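PDB 4HVM: TlmII from Streptoalloteichus hindustanus, which probably serves tallysomycin biosynthesis as a condensation-type protein of the nonribosomal peptide synthetase family, and may bind phosphopantetheine. Local coordinates for residues A[39-44]-A[156-161]; A[101-106]-A[387-392]; A[241-246]-A[319-324]; A[249-254]-A[310-315]. All coordinates share one frame; numbering follows the deposited sequence.

In the fold
Contacts 1 and 2 lie in one lobe of the fold, contacts 3 and 4 in the other. The first two share a sheet: 39-44 and the start of 387-392 lie on neighbouring strands, and L42 N and E387 O probably hydrogen-bond at 2.7 Å. One has an indole packed obliquely on the sheet, the other a cysteine sulfur beside a phenyl ring. Contacts 3 and 4 both join helix 241-255 to helix 314-330 or the turn leading into it, with centres 11 Å apart, yet contact 3 uses small aliphatic groups and contact 4 tryptophans around a proline. All four have buried residues at their middle; more exposed margins lie at R390, Q322 and W254, and R39 turns to a sulfate.

Contact 1. Residues A[39-44]-A[156-161]; sequences RGLLGS and AVWQAY. With SO4 (sulfate ion), chain F.
W158 brings its indole up obliquely to L41 and G43, so that helix 147-161 packs on strand 36-44 as in the helix-on-sheet layers of the CoA-dependent acyltransferase fold, to which condensation domains belong. The tight part is buried and chiefly apolar. L41 and W158 run past each other in opposite directions: CD1 of the leucine lies 3.8 Å from W158 CD1, while L41 CB faces the pyrrole nitrogen. Farther along, the benzo half of the indole reaches the strand backbone, with W158 CZ2 4.0 Å from G43 CA. Glycine suits this place because a CB here would point toward the indole and find no room. The indole reaches the strand with its CG beside the backbone N, chi1 -79°, and I386 and L136 of the flanking strands also touch it. Within the helix, W158 CZ3 lies over one face of the Y161 ring, near its rim.

Toward R39 the segment is looser and more open. R39 is partly exposed and takes no part in the indole packing; its chain, bent at chi2 and chi3, carries the guanidinium to a sulfate ion, probably from the crystallisation liquor. A long, charged arginine suits this margin, the sulfate being incidental. Both bonds from R39 NH2 are weak: O4 of the sulfate lies at 2.7 Å, with an N-H...O angle of only 117°, and O3 at 2.9 Å.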
# COMPACT_ATOMS: atom_id res chain seq x y z
N ARG A 39 -9.87 1.19 4.35
CA ARG A 39 -10.36 -0.11 3.90
C ARG A 39 -11.55 -0.50 4.76
O ARG A 39 -11.76 0.09 5.82
CB ARG A 39 -9.26 -1.17 4.01
CG ARG A 39 -8.01 -0.86 3.20
CD ARG A 39 -8.31 -0.82 1.71
NE ARG A 39 -7.54 0.21 1.03
CZ ARG A 39 -6.34 0.02 0.50
NH1 ARG A 39 -5.76 -1.17 0.57
NH2 ARG A 39 -5.70 1.02 -0.11
N GLY A 40 -12.33 -1.47 4.31
CA GLY A 40 -13.51 -1.88 5.06
C GLY A 40 -13.99 -3.29 4.77
O GLY A 40 -13.77 -3.82 3.68
N LEU A 41 -14.64 -3.90 5.75
CA LEU A 41 -15.27 -5.20 5.59
C LEU A 41 -16.78 -5.06 5.67
O LEU A 41 -17.30 -4.41 6.59
CB LEU A 41 -14.78 -6.19 6.66
CG LEU A 41 -13.32 -6.63 6.58
CD1 LEU A 41 -13.00 -7.59 7.71
CD2 LEU A 41 -13.00 -7.26 5.23
N LEU A 42 -17.49 -5.65 4.72
CA LEU A 42 -18.95 -5.60 4.71
C LEU A 42 -19.55 -6.82 5.39
O LEU A 42 -19.32 -7.95 4.96
CB LEU A 42 -19.47 -5.48 3.28
CG LEU A 42 -20.97 -5.64 3.08
CD1 LEU A 42 -21.75 -4.61 3.87
CD2 LEU A 42 -21.31 -5.55 1.60
N GLY A 43 -20.33 -6.59 6.44
CA GLY A 43 -21.02 -7.67 7.12
C GLY A 43 -22.49 -7.71 6.73
O GLY A 43 -23.14 -6.67 6.61
N SER A 44 -23.01 -8.91 6.52
CA SER A 44 -24.40 -9.06 6.10
C SER A 44 -25.10 -10.18 6.87
O SER A 44 -24.63 -11.31 6.89
CB SER A 44 -24.48 -9.33 4.60
OG SER A 44 -25.82 -9.25 4.14
N ALA A 156 -9.71 -8.76 13.19
CA ALA A 156 -9.64 -8.95 14.63
C ALA A 156 -10.92 -8.47 15.33
O ALA A 156 -11.33 -9.04 16.35
CB ALA A 156 -8.43 -8.24 15.21
N VAL A 157 -11.54 -7.43 14.79
CA VAL A 157 -12.78 -6.90 15.35
C VAL A 157 -13.91 -7.90 15.20
O VAL A 157 -14.68 -8.14 16.13
CB VAL A 157 -13.17 -5.56 14.70
CG1 VAL A 157 -14.50 -5.08 15.25
CG2 VAL A 157 -12.09 -4.52 14.93
N TRP A 158 -14.01 -8.51 14.02
CA TRP A 158 -15.02 -9.53 13.78
C TRP A 158 -14.75 -10.79 14.59
O TRP A 158 -15.68 -11.51 14.97
CB TRP A 158 -15.12 -9.85 12.29
CG TRP A 158 -15.91 -8.84 11.51
CD1 TRP A 158 -15.43 -7.95 10.59
CD2 TRP A 158 -17.32 -8.60 11.60
NE1 TRP A 158 -16.46 -7.18 10.09
CE2 TRP A 158 -17.63 -7.56 10.70
CE3 TRP A 158 -18.35 -9.17 12.35
CZ2 TRP A 158 -18.93 -7.08 10.53
CZ3 TRP A 158 -19.64 -8.69 12.18
CH2 TRP A 158 -19.92 -7.66 11.28
N GLN A 159 -13.47 -11.07 14.85
CA GLN A 159 -13.10 -12.19 15.70
C GLN A 159 -13.60 -11.97 17.13
O GLN A 159 -14.09 -12.89 17.77
CB GLN A 159 -11.58 -12.40 15.70
CG GLN A 159 -11.05 -13.16 14.49
CD GLN A 159 -9.58 -13.52 14.64
OE1 GLN A 159 -8.89 -13.05 15.55
NE2 GLN A 159 -9.09 -14.37 13.74
N ALA A 160 -13.46 -10.73 17.61
CA ALA A 160 -13.90 -10.38 18.95
C ALA A 160 -15.41 -10.45 19.06
O ALA A 160 -15.95 -10.76 20.12
CB ALA A 160 -13.40 -8.99 19.32
N TYR A 161 -16.09 -10.17 17.94
CA TYR A 161 -17.55 -10.20 17.90
C TYR A 161 -18.10 -11.59 18.20
O TYR A 161 -19.17 -11.73 18.79
CB TYR A 161 -18.03 -9.72 16.52
CG TYR A 161 -19.54 -9.69 16.36
CD1 TYR A 161 -20.29 -8.63 16.84
CD2 TYR A 161 -20.20 -10.72 15.70
CE1 TYR A 161 -21.66 -8.60 16.68
CE2 TYR A 161 -21.58 -10.70 15.54
CZ TYR A 161 -22.30 -9.64 16.03
OH TYR A 161 -23.67 -9.61 15.87
S SO4 F . -4.16 3.81 -0.71
O1 SO4 F . -4.56 4.03 -2.10
O2 SO4 F . -3.24 4.86 -0.28
O3 SO4 F . -5.35 3.84 0.13
O4 SO4 F . -3.50 2.52 -0.60

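Contact 2. Residues A[101-106]-A[387-392]; sequences RCVELL and ELFREA
The phenyl ring of F389 carries R390 CG over one face, 3.7 Å above its plane and shifted toward the rim, while C102 and V103 of helix 98-110 approach obliquely at its far end. The cysteine makes a sulfur-aromatic contact: C102 SG is 3.6 Å from F389 CE2, and its line to the ring centroid runs 50° off the normal. C102 CB adds a second touch, 3.7 Å from F389 CZ. With CG anti to the backbone N, chi1 176°, the ring extends from the strand end to the helix. Cysteine suits this buried place, being small and polarisable.

V103 crosses R390 at about a right angle, its CG2 3.9 Å from R390 CB, so the aliphatic root of the arginine serves as an apolar surface; R390 NH1 also stays near V103 CG2, at 4.1 Å. On another flank of the helix, R101 grips E104 side-on through NE and NH1, one to each carboxylate oxygen; R101 NE to E104 OE1 is 2.7 Å, near the guanidinium plane but above that of the carboxylate.

A serine in place of F389 would probably leave C102 SG without its aromatic partner, deprive V103 CG2 of one apolar neighbour and open a gap between helix and strand.

F389 also touches L42 of strand 36-44, and R390 is the N-cap of helix 391-394. E391 is held by Y151 of helix 147-161 and the backbone of E423. Strand 385-388 is outermost in its sheet within the chain, which from there passes beside strand 417-424 of the other sheet.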
# COMPACT_ATOMS: atom_id res chain seq x y z
N ARG A 101 -22.61 5.95 -0.41
CA ARG A 101 -22.42 6.96 0.62
C ARG A 101 -21.34 6.54 1.60
O ARG A 101 -20.57 7.37 2.10
CB ARG A 101 -23.73 7.20 1.38
CG ARG A 101 -24.93 7.48 0.50
CD ARG A 101 -24.83 8.84 -0.17
NE ARG A 101 -24.06 8.82 -1.41
CZ ARG A 101 -24.57 8.53 -2.61
NH1 ARG A 101 -23.79 8.54 -3.68
NH2 ARG A 101 -25.86 8.23 -2.73
N CYS A 102 -21.28 5.24 1.88
CA CYS A 102 -20.31 4.70 2.83
C CYS A 102 -18.89 4.89 2.31
O CYS A 102 -17.95 5.10 3.08
CB CYS A 102 -20.59 3.22 3.09
SG CYS A 102 -19.57 2.51 4.40
N VAL A 103 -18.74 4.81 0.99
CA VAL A 103 -17.45 5.06 0.35
C VAL A 103 -17.09 6.53 0.49
O VAL A 103 -15.95 6.87 0.81
CB VAL A 103 -17.47 4.67 -1.14
CG1 VAL A 103 -16.18 5.12 -1.83
CG2 VAL A 103 -17.66 3.17 -1.30
N GLU A 104 -18.06 7.39 0.24
CA GLU A 104 -17.85 8.83 0.36
C GLU A 104 -17.59 9.21 1.82
O GLU A 104 -16.91 10.19 2.09
CB GLU A 104 -19.07 9.59 -0.18
CG GLU A 104 -19.31 9.40 -1.68
CD GLU A 104 -20.74 9.71 -2.08
OE1 GLU A 104 -21.58 9.95 -1.19
OE2 GLU A 104 -21.03 9.70 -3.30
N LEU A 105 -18.14 8.43 2.74
CA LEU A 105 -17.95 8.70 4.16
C LEU A 105 -16.50 8.43 4.58
O LEU A 105 -15.86 9.27 5.21
CB LEU A 105 -18.90 7.84 5.00
CG LEU A 105 -18.93 8.02 6.52
CD1 LEU A 105 -20.34 7.83 7.04
CD2 LEU A 105 -17.99 7.03 7.19
N LEU A 106 -16.01 7.24 4.24
CA LEU A 106 -14.66 6.84 4.60
C LEU A 106 -13.61 7.72 3.92
O LEU A 106 -12.60 8.08 4.53
CB LEU A 106 -14.43 5.37 4.26
CG LEU A 106 -15.30 4.39 5.05
CD1 LEU A 106 -15.06 2.97 4.58
CD2 LEU A 106 -15.00 4.52 6.53
N GLU A 387 -17.36 -9.93 3.61
CA GLU A 387 -16.60 -9.75 2.38
C GLU A 387 -15.92 -8.39 2.37
O GLU A 387 -16.26 -7.52 3.17
CB GLU A 387 -17.52 -9.87 1.16
CG GLU A 387 -18.62 -8.80 1.10
CD GLU A 387 -19.61 -9.03 -0.01
OE1 GLU A 387 -20.30 -8.07 -0.41
OE2 GLU A 387 -19.72 -10.18 -0.49
N LEU A 388 -14.96 -8.21 1.48
CA LEU A 388 -14.29 -6.93 1.32
C LEU A 388 -15.29 -5.91 0.80
O LEU A 388 -16.18 -6.24 0.01
CB LEU A 388 -13.10 -7.05 0.36
CG LEU A 388 -11.73 -7.39 0.96
CD1 LEU A 388 -11.76 -8.70 1.73
CD2 LEU A 388 -10.68 -7.43 -0.14
N PHE A 389 -15.15 -4.66 1.24
CA PHE A 389 -16.10 -3.62 0.87
C PHE A 389 -15.51 -2.59 -0.09
O PHE A 389 -14.71 -1.75 0.31
CB PHE A 389 -16.67 -2.92 2.10
CG PHE A 389 -17.58 -1.77 1.78
CD1 PHE A 389 -18.80 -1.99 1.16
CD2 PHE A 389 -17.20 -0.47 2.07
CE1 PHE A 389 -19.63 -0.93 0.85
CE2 PHE A 389 -18.04 0.59 1.76
CZ PHE A 389 -19.25 0.36 1.15
N ARG A 390 -15.91 -2.68 -1.36
CA ARG A 390 -15.55 -1.70 -2.38
C ARG A 390 -14.07 -1.33 -2.37
O ARG A 390 -13.72 -0.16 -2.47
CB ARG A 390 -16.40 -0.43 -2.23
CG ARG A 390 -17.90 -0.64 -2.42
CD ARG A 390 -18.28 -0.71 -3.90
NE ARG A 390 -19.72 -0.85 -4.07
CZ ARG A 390 -20.57 0.17 -4.16
NH1 ARG A 390 -20.12 1.42 -4.08
NH2 ARG A 390 -21.87 -0.05 -4.32
N GLU A 391 -13.21 -2.33 -2.23
CA GLU A 391 -11.77 -2.10 -2.15
C GLU A 391 -11.24 -1.30 -3.34
O GLU A 391 -10.36 -0.45 -3.19
CB GLU A 391 -11.01 -3.42 -2.03
CG GLU A 391 -9.52 -3.26 -1.76
CD GLU A 391 -8.81 -4.59 -1.60
OE1 GLU A 391 -8.92 -5.44 -2.51
OE2 GLU A 391 -8.15 -4.79 -0.56
N ALA A 392 -11.81 -1.55 -4.52
CA ALA A 392 -11.41 -0.86 -5.74
C ALA A 392 -11.68 0.64 -5.67
O ALA A 392 -10.96 1.44 -6.28
CB ALA A 392 -12.11 -1.47 -6.93

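Contact 3. Residues A[241-246]-A[319-324]; sequences GSLAMA and SRTQAG
T321 OG1 hydrogen-bonds L317 O one turn back in its own helix, which leaves the methyl CG2 to face L243 and A246 of the helix across. The torsion explains this division: chi1 of -59° sets OG1 beside the backbone N and CG2 anti to it. A threonine therefore satisfies its hydroxyl in a buried place while offering an apolar group to its neighbour.

The touching is done almost entirely by that methyl. T321 CG2 lies 4.1 Å from A246 CB and 4.2 Å from L243 CG, and the carbonyl oxygen of L243 is marginally closer, 4.0 Å from T321 CG2. L243 and T321 run past each other in opposite directions. A246, with only a methyl, keeps its side of the interface low, and the nearest CA atoms, those of A246 and T321, are 7.2 Å apart. Toward the rim, L243 CD2 reaches 4.5 Å from Q322 CA, where the glutamine side chain goes on into the exposed zone; L243 also touches M318 and F325.

The axes of the two helical segments approach to 9.6 Å with 119° between their directions, so they cross steeply. Beneath them, T321 rests on F302 and V304, and A246 on F302 and L277, residues of strands 297-305 and 274-282. Such a helix pair covering one face of a mixed sheet is consistent with the layered alpha/beta half-domain of the CoA-dependent acyltransferase fold.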
# COMPACT_ATOMS: atom_id res chain seq x y z
N GLY A 241 1.97 -11.52 -7.72
CA GLY A 241 0.74 -11.01 -8.30
C GLY A 241 0.93 -9.64 -8.91
O GLY A 241 0.35 -9.31 -9.95
N SER A 242 1.76 -8.83 -8.27
CA SER A 242 2.08 -7.50 -8.77
C SER A 242 3.23 -7.58 -9.77
O SER A 242 3.53 -6.61 -10.47
CB SER A 242 2.45 -6.56 -7.61
OG SER A 242 3.67 -6.96 -7.00
N LEU A 243 3.87 -8.75 -9.83
CA LEU A 243 5.00 -8.95 -10.73
C LEU A 243 4.55 -9.20 -12.17
O LEU A 243 5.25 -8.85 -13.11
CB LEU A 243 5.89 -10.09 -10.24
CG LEU A 243 7.37 -9.69 -10.16
CD1 LEU A 243 7.53 -8.42 -9.35
CD2 LEU A 243 8.21 -10.82 -9.57
N ALA A 244 3.37 -9.79 -12.33
CA ALA A 244 2.77 -9.93 -13.65
C ALA A 244 2.37 -8.55 -14.15
O ALA A 244 2.50 -8.26 -15.34
CB ALA A 244 1.57 -10.85 -13.59
N MSE A 245 1.89 -7.71 -13.24
CA MSE A 245 1.57 -6.32 -13.56
C MSE A 245 2.81 -5.55 -13.97
O MSE A 245 2.81 -4.86 -14.99
CB MSE A 245 0.93 -5.64 -12.36
CG MSE A 245 -0.53 -5.99 -12.15
SE MSE A 245 -1.63 -5.36 -13.63
CE MSE A 245 -1.76 -7.00 -14.67
N ALA A 246 3.87 -5.65 -13.17
CA ALA A 246 5.11 -4.94 -13.44
C ALA A 246 5.71 -5.34 -14.78
O ALA A 246 6.27 -4.50 -15.49
CB ALA A 246 6.10 -5.17 -12.32
N SER A 319 10.73 -13.14 -17.17
CA SER A 319 12.10 -13.51 -16.85
C SER A 319 12.95 -12.29 -16.50
O SER A 319 13.72 -12.31 -15.53
CB SER A 319 12.72 -14.25 -18.03
OG SER A 319 14.12 -14.37 -17.88
N ARG A 320 12.80 -11.24 -17.29
CA ARG A 320 13.60 -10.03 -17.12
C ARG A 320 13.11 -9.18 -15.95
O ARG A 320 13.90 -8.49 -15.30
CB ARG A 320 13.63 -9.24 -18.42
CG ARG A 320 14.02 -10.09 -19.62
CD ARG A 320 14.29 -9.27 -20.86
NE ARG A 320 14.84 -10.09 -21.94
CZ ARG A 320 15.56 -9.61 -22.95
NH1 ARG A 320 16.01 -10.44 -23.88
NH2 ARG A 320 15.85 -8.32 -23.02
N THR A 321 11.81 -9.23 -15.68
CA THR A 321 11.23 -8.51 -14.55
C THR A 321 11.65 -9.15 -13.24
O THR A 321 12.01 -8.46 -12.28
CB THR A 321 9.69 -8.53 -14.62
OG1 THR A 321 9.26 -7.93 -15.85
CG2 THR A 321 9.09 -7.78 -13.45
N GLN A 322 11.61 -10.48 -13.20
CA GLN A 322 11.96 -11.23 -12.00
C GLN A 322 13.45 -11.11 -11.68
O GLN A 322 13.84 -11.10 -10.52
CB GLN A 322 11.58 -12.71 -12.17
CG GLN A 322 11.85 -13.58 -10.96
CD GLN A 322 11.34 -15.00 -11.16
OE1 GLN A 322 10.36 -15.22 -11.87
NE2 GLN A 322 12.02 -15.97 -10.55
N ALA A 323 14.27 -11.01 -12.72
CA ALA A 323 15.71 -10.88 -12.55
C ALA A 323 16.08 -9.53 -11.94
O ALA A 323 17.00 -9.43 -11.14
CB ALA A 323 16.43 -11.08 -13.87
N GLY A 324 15.35 -8.50 -12.34
CA GLY A 324 15.59 -7.17 -11.81
C GLY A 324 15.08 -7.02 -10.39
O GLY A 324 15.72 -6.40 -9.55

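Contact 4. Residues A[249-254]-A[310-315]; sequences TAWWLW and REPSFR
W254 sets the outer rim of its indole against P312, overlapping the proline ring where the loop enters helix 314-330. This is helix-to-turn packing, probably in the C-terminal alpha/beta half of a condensation-type fold. W254 CZ3 is 3.6 Å from P312 CG, and W254 CH2 is 3.8 Å from P312 CD, the two side chains coming from opposite directions. With chi1 at 166°, the indole's CG stands anti to the backbone N, which carries the ring out from the helix to the loop. Proline suits the spot: its compact, rigid ring gives the tryptophan a hydrocarbon surface, and its backbone bonds L465.

With an alanine in place of W254, P312 CG and CD would probably lose the indole rim that packs on them, leaving W251 as the remaining tryptophan beside the proline.

Just beyond, S313 is the N-cap of helix 314-330: its side chain caps a backbone N just past R315, and the carboxylate of D316 bonds S313 N, as in a capping box. Deeper in, L317 touches both P312 and W251. The second indole crosses the proline at about a right angle and presents an edge, with P312 CG near its plane and 4.2 Å from W251 CD1.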
# COMPACT_ATOMS: atom_id res chain seq x y z
N THR A 249 3.20 -3.93 -17.57
CA THR A 249 3.25 -2.47 -17.60
C THR A 249 4.54 -2.01 -18.26
O THR A 249 4.54 -1.10 -19.09
CB THR A 249 3.16 -1.86 -16.19
OG1 THR A 249 1.91 -2.22 -15.58
CG2 THR A 249 3.26 -0.35 -16.25
N ALA A 250 5.65 -2.65 -17.89
CA ALA A 250 6.95 -2.36 -18.48
C ALA A 250 6.93 -2.70 -19.97
O ALA A 250 7.56 -2.01 -20.77
CB ALA A 250 8.05 -3.14 -17.78
N TRP A 251 6.22 -3.76 -20.32
CA TRP A 251 6.10 -4.17 -21.72
C TRP A 251 5.41 -3.12 -22.57
O TRP A 251 5.90 -2.75 -23.63
CB TRP A 251 5.34 -5.49 -21.83
CG TRP A 251 4.82 -5.76 -23.21
CD1 TRP A 251 5.52 -6.22 -24.28
CD2 TRP A 251 3.47 -5.58 -23.67
NE1 TRP A 251 4.70 -6.35 -25.38
CE2 TRP A 251 3.44 -5.95 -25.02
CE3 TRP A 251 2.29 -5.13 -23.06
CZ2 TRP A 251 2.27 -5.90 -25.78
CZ3 TRP A 251 1.13 -5.08 -23.82
CH2 TRP A 251 1.13 -5.46 -25.16
N TRP A 252 4.27 -2.63 -22.09
CA TRP A 252 3.48 -1.68 -22.87
C TRP A 252 4.20 -0.35 -23.02
O TRP A 252 4.20 0.24 -24.10
CB TRP A 252 2.11 -1.45 -22.25
CG TRP A 252 1.20 -0.69 -23.17
CD1 TRP A 252 0.45 -1.20 -24.18
CD2 TRP A 252 0.98 0.72 -23.17
NE1 TRP A 252 -0.25 -0.20 -24.81
CE2 TRP A 252 0.06 0.99 -24.21
CE3 TRP A 252 1.45 1.79 -22.40
CZ2 TRP A 252 -0.39 2.28 -24.49
CZ3 TRP A 252 1.00 3.06 -22.68
CH2 TRP A 252 0.09 3.30 -23.72
N LEU A 253 4.81 0.12 -21.94
CA LEU A 253 5.59 1.35 -21.99
C LEU A 253 6.80 1.20 -22.90
O LEU A 253 7.35 2.18 -23.40
CB LEU A 253 6.02 1.77 -20.58
CG LEU A 253 4.90 2.09 -19.59
CD1 LEU A 253 5.48 2.48 -18.25
CD2 LEU A 253 4.00 3.19 -20.13
N TRP A 254 7.23 -0.04 -23.11
CA TRP A 254 8.31 -0.32 -24.04
C TRP A 254 7.82 -0.21 -25.48
O TRP A 254 8.53 0.31 -26.34
CB TRP A 254 8.91 -1.71 -23.75
CG TRP A 254 9.80 -2.23 -24.84
CD1 TRP A 254 11.06 -1.80 -25.15
CD2 TRP A 254 9.49 -3.27 -25.77
NE1 TRP A 254 11.55 -2.52 -26.21
CE2 TRP A 254 10.61 -3.43 -26.61
CE3 TRP A 254 8.38 -4.10 -25.97
CZ2 TRP A 254 10.64 -4.37 -27.64
CZ3 TRP A 254 8.41 -5.03 -26.99
CH2 TRP A 254 9.54 -5.16 -27.81
N ARG A 310 12.48 -8.65 -29.15
CA ARG A 310 11.85 -8.65 -30.47
C ARG A 310 10.74 -9.69 -30.47
O ARG A 310 11.00 -10.89 -30.36
CB ARG A 310 12.86 -8.97 -31.56
CG ARG A 310 13.74 -7.80 -31.97
CD ARG A 310 15.01 -8.30 -32.63
NE ARG A 310 15.80 -9.10 -31.70
CZ ARG A 310 16.79 -9.91 -32.05
NH1 ARG A 310 17.12 -10.06 -33.33
NH2 ARG A 310 17.46 -10.59 -31.12
N GLU A 311 9.50 -9.22 -30.61
CA GLU A 311 8.31 -10.07 -30.47
C GLU A 311 8.37 -10.87 -29.16
O GLU A 311 8.32 -12.10 -29.18
CB GLU A 311 8.18 -11.04 -31.65
CG GLU A 311 8.29 -10.38 -33.01
CD GLU A 311 8.09 -11.38 -34.14
OE1 GLU A 311 8.22 -10.97 -35.32
OE2 GLU A 311 7.80 -12.56 -33.86
N PRO A 312 8.47 -10.17 -28.02
CA PRO A 312 8.65 -10.90 -26.77
C PRO A 312 7.37 -11.60 -26.32
O PRO A 312 6.27 -11.19 -26.69
CB PRO A 312 9.01 -9.79 -25.78
CG PRO A 312 8.32 -8.59 -26.31
CD PRO A 312 8.33 -8.71 -27.81
N SER A 313 7.53 -12.66 -25.54
CA SER A 313 6.39 -13.34 -24.94
C SER A 313 6.25 -12.91 -23.48
O SER A 313 7.10 -12.19 -22.96
CB SER A 313 6.57 -14.85 -25.02
OG SER A 313 7.65 -15.27 -24.21
N PHE A 314 5.19 -13.36 -22.82
CA PHE A 314 5.03 -13.07 -21.40
C PHE A 314 6.18 -13.66 -20.60
O PHE A 314 6.66 -13.05 -19.64
CB PHE A 314 3.70 -13.61 -20.88
CG PHE A 314 3.49 -13.40 -19.41
CD1 PHE A 314 3.30 -12.13 -18.89
CD2 PHE A 314 3.46 -14.48 -18.54
CE1 PHE A 314 3.10 -11.94 -17.54
CE2 PHE A 314 3.26 -14.30 -17.19
CZ PHE A 314 3.08 -13.03 -16.69
N ARG A 315 6.63 -14.84 -21.00
CA ARG A 315 7.75 -15.50 -20.34
C ARG A 315 9.02 -14.68 -20.47
O ARG A 315 9.81 -14.60 -19.53
CB ARG A 315 7.98 -16.90 -20.91
CG ARG A 315 7.23 -17.99 -20.19
CD ARG A 315 7.81 -19.36 -20.50
NE ARG A 315 7.13 -20.43 -19.78
CZ ARG A 315 6.08 -21.10 -20.26
NH1 ARG A 315 5.60 -20.81 -21.46
NH2 ARG A 315 5.51 -22.06 -19.53